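Local coordinates for protein aminopeptidase N (Francisella tularensis subsp. tularensis, PDB 5DLL) that probably degrades intracellular peptides as a zinc-dependent M1-family aminopeptidase, releasing single amino acids, preferably alanine, from their N-termini, at residues 672-677 with 707-712. Residues are numbered along the deposited sequence; the frame is centred on the assembly and turned at random.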
loop_
_atom_site.group_PDB
_atom_site.type_symbol
_atom_site.label_atom_id
_atom_site.label_comp_id
_atom_site.label_asym_id
_atom_site.label_seq_id
_atom_site.Cartn_x
_atom_site.Cartn_y
_atom_site.Cartn_z
ATOM N N ALA A 672 -3.698 -16.430 -14.074
ATOM C CA ALA A 672 -3.865 -15.593 -15.272
ATOM C C ALA A 672 -4.968 -16.108 -16.191
ATOM O O ALA A 672 -5.660 -15.323 -16.843
ATOM C CB ALA A 672 -2.554 -15.506 -16.037
ATOM N N LYS A 673 -5.104 -17.433 -16.242
ATOM C CA LYS A 673 -6.155 -18.112 -17.012
ATOM C C LYS A 673 -7.523 -17.678 -16.483
ATOM O O LYS A 673 -8.394 -17.267 -17.255
ATOM C CB LYS A 673 -5.999 -19.641 -16.886
ATOM C CG LYS A 673 -6.137 -20.449 -18.171
ATOM C CD LYS A 673 -5.362 -21.763 -18.055
ATOM C CE LYS A 673 -5.881 -22.873 -18.967
ATOM N NZ LYS A 673 -5.419 -22.795 -20.382
ATOM N N ARG A 674 -7.678 -17.746 -15.160
ATOM C CA ARG A 674 -8.946 -17.451 -14.482
ATOM C C ARG A 674 -9.450 -16.025 -14.663
ATOM O O ARG A 674 -10.658 -15.783 -14.620
ATOM C CB ARG A 674 -8.840 -17.740 -12.980
ATOM C CG ARG A 674 -9.153 -19.174 -12.588
ATOM C CD ARG A 674 -9.247 -19.322 -11.078
ATOM N NE ARG A 674 -7.941 -19.168 -10.439
ATOM C CZ ARG A 674 -7.046 -20.144 -10.277
ATOM N NH1 ARG A 674 -7.296 -21.378 -10.702
ATOM N NH2 ARG A 674 -5.888 -19.885 -9.679
ATOM N N LYS A 675 -8.543 -15.072 -14.841
ATOM C CA LYS A 675 -8.980 -13.689 -15.001
ATOM C C LYS A 675 -9.269 -13.331 -16.455
ATOM O O LYS A 675 -10.214 -12.590 -16.717
ATOM C CB LYS A 675 -8.027 -12.692 -14.337
ATOM C CG LYS A 675 -6.581 -12.723 -14.788
ATOM C CD LYS A 675 -5.767 -11.700 -14.007
ATOM C CE LYS A 675 -5.660 -12.053 -12.526
ATOM N NZ LYS A 675 -4.740 -11.146 -11.790
ATOM N N LEU A 676 -8.494 -13.866 -17.396
ATOM C CA LEU A 676 -8.850 -13.726 -18.812
ATOM C C LEU A 676 -10.184 -14.419 -19.075
ATOM O O LEU A 676 -11.019 -13.910 -19.828
ATOM C CB LEU A 676 -7.779 -14.307 -19.737
ATOM C CG LEU A 676 -8.083 -14.117 -21.233
ATOM C CD1 LEU A 676 -8.116 -12.637 -21.585
ATOM C CD2 LEU A 676 -7.091 -14.847 -22.123
ATOM N N LYS A 677 -10.371 -15.585 -18.457
ATOM C CA LYS A 677 -11.657 -16.275 -18.480
ATOM C C LYS A 677 -12.786 -15.349 -18.017
ATOM O O LYS A 677 -13.850 -15.308 -18.633
ATOM C CB LYS A 677 -11.603 -17.527 -17.601
ATOM C CG LYS A 677 -12.956 -18.188 -17.396
ATOM C CD LYS A 677 -12.847 -19.568 -16.775
ATOM C CE LYS A 677 -12.226 -19.519 -15.392
ATOM N NZ LYS A 677 -12.549 -20.754 -14.626
ATOM N N MET A 707 -13.234 -19.678 -4.652
ATOM C CA MET A 707 -13.964 -18.412 -4.549
ATOM C C MET A 707 -13.757 -17.503 -5.760
ATOM O O MET A 707 -14.683 -16.803 -6.163
ATOM C CB MET A 707 -13.597 -17.654 -3.267
ATOM C CG MET A 707 -14.525 -16.480 -2.957
ATOM S SD MET A 707 -16.274 -16.918 -2.803
ATOM C CE MET A 707 -16.241 -18.063 -1.425
ATOM N N THR A 708 -12.556 -17.508 -6.338
ATOM C CA THR A 708 -12.256 -16.641 -7.480
ATOM C C THR A 708 -13.259 -16.844 -8.618
ATOM O O THR A 708 -13.782 -15.877 -9.170
ATOM C CB THR A 708 -10.833 -16.871 -8.017
ATOM O OG1 THR A 708 -9.938 -17.137 -6.927
ATOM C CG2 THR A 708 -10.361 -15.649 -8.793
ATOM N N ASP A 709 -13.529 -18.104 -8.947
ATOM C CA ASP A 709 -14.493 -18.454 -9.998
ATOM C C ASP A 709 -15.938 -18.200 -9.571
ATOM O O ASP A 709 -16.767 -17.790 -10.383
ATOM C CB ASP A 709 -14.343 -19.928 -10.408
ATOM C CG ASP A 709 -13.154 -20.177 -11.332
ATOM O OD1 ASP A 709 -12.582 -19.210 -11.879
ATOM O OD2 ASP A 709 -12.803 -21.360 -11.524
ATOM N N GLN A 710 -16.245 -18.456 -8.305
ATOM C CA GLN A 710 -17.595 -18.221 -7.800
ATOM C C GLN A 710 -17.903 -16.724 -7.694
ATOM O O GLN A 710 -19.024 -16.299 -7.956
ATOM C CB GLN A 710 -17.792 -18.911 -6.453
ATOM C CG GLN A 710 -19.252 -19.035 -6.045
ATOM C CD GLN A 710 -19.493 -20.128 -5.017
ATOM O OE1 GLN A 710 -18.572 -20.838 -4.612
ATOM N NE2 GLN A 710 -20.742 -20.272 -4.595
ATOM N N GLN A 711 -16.900 -15.938 -7.317
ATOM C CA GLN A 711 -16.996 -14.480 -7.333
ATOM C C GLN A 711 -17.249 -13.985 -8.761
ATOM O O GLN A 711 -18.114 -13.132 -8.983
ATOM C CB GLN A 711 -15.721 -13.849 -6.732
ATOM C CG GLN A 711 -15.488 -12.370 -7.048
ATOM C CD GLN A 711 -14.740 -12.138 -8.361
ATOM O OE1 GLN A 711 -13.733 -12.796 -8.649
ATOM N NE2 GLN A 711 -15.230 -11.191 -9.162
ATOM N N THR A 712 -16.496 -14.522 -9.719
ATOM C CA THR A 712 -16.649 -14.142 -11.121
ATOM C C THR A 712 -18.021 -14.554 -11.648
ATOM O O THR A 712 -18.703 -13.765 -12.298
ATOM C CB THR A 712 -15.559 -14.784 -11.998
ATOM O OG1 THR A 712 -14.271 -14.488 -11.449
ATOM C CG2 THR A 712 -15.626 -14.255 -13.425
#
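Lys677 and Asp709 form a salt bridge between two helices. Lys677 NZ lies well off the carboxylate plane, about equally far from both oxygens, 3.2 Å from Asp709 OD1. Each of the two hydrogen bonds is weak. The lysine chain leaves its helix with CG anti to the backbone N (chi1 171°), then bends at chi3 and meets the aspartate side chain at about a right angle. Asp709 starts level with Arg674, its CA 7.2 Å from the Arg674 CA. Asp709 OD2 also takes part in a hydrogen bond with a residue flanking one of the two segments, and Leu700 of helix 691-703 touches both Lys677 and Asp709.

Arg674 meets the same carboxylate through its aliphatic part. Arg674 CD lies 3.4 Å from Asp709 OD1, and CG is nearly as close. The bend at chi3 (-69°) turns the guanidinium away from this carboxylate, so NE stays 4.9 Å from Asp709 OD1. The charge is instead paired with Asp297 through NE, while NH2 bonds to Ser665 O. Lys677, with Arg674 nearby, probably favours the ionised form of Asp709.

Thr708 adds a looser nonpolar touch, its CB 4.2 Å from Arg674 CD. Its OG1 bonds to Asp297 N, so Asp297 serves both helices.

The axes of the two short segments run almost parallel, 5° apart, at a closest approach of 10.5 Å. This wide spacing is bridged by long side chains. The pair belongs to the C-terminal ARM-repeat-like helical domain, where these two segments of helices 668-685 and 707-717 run the same way with helix 691-703 between them in sequence, as in an alpha solenoid.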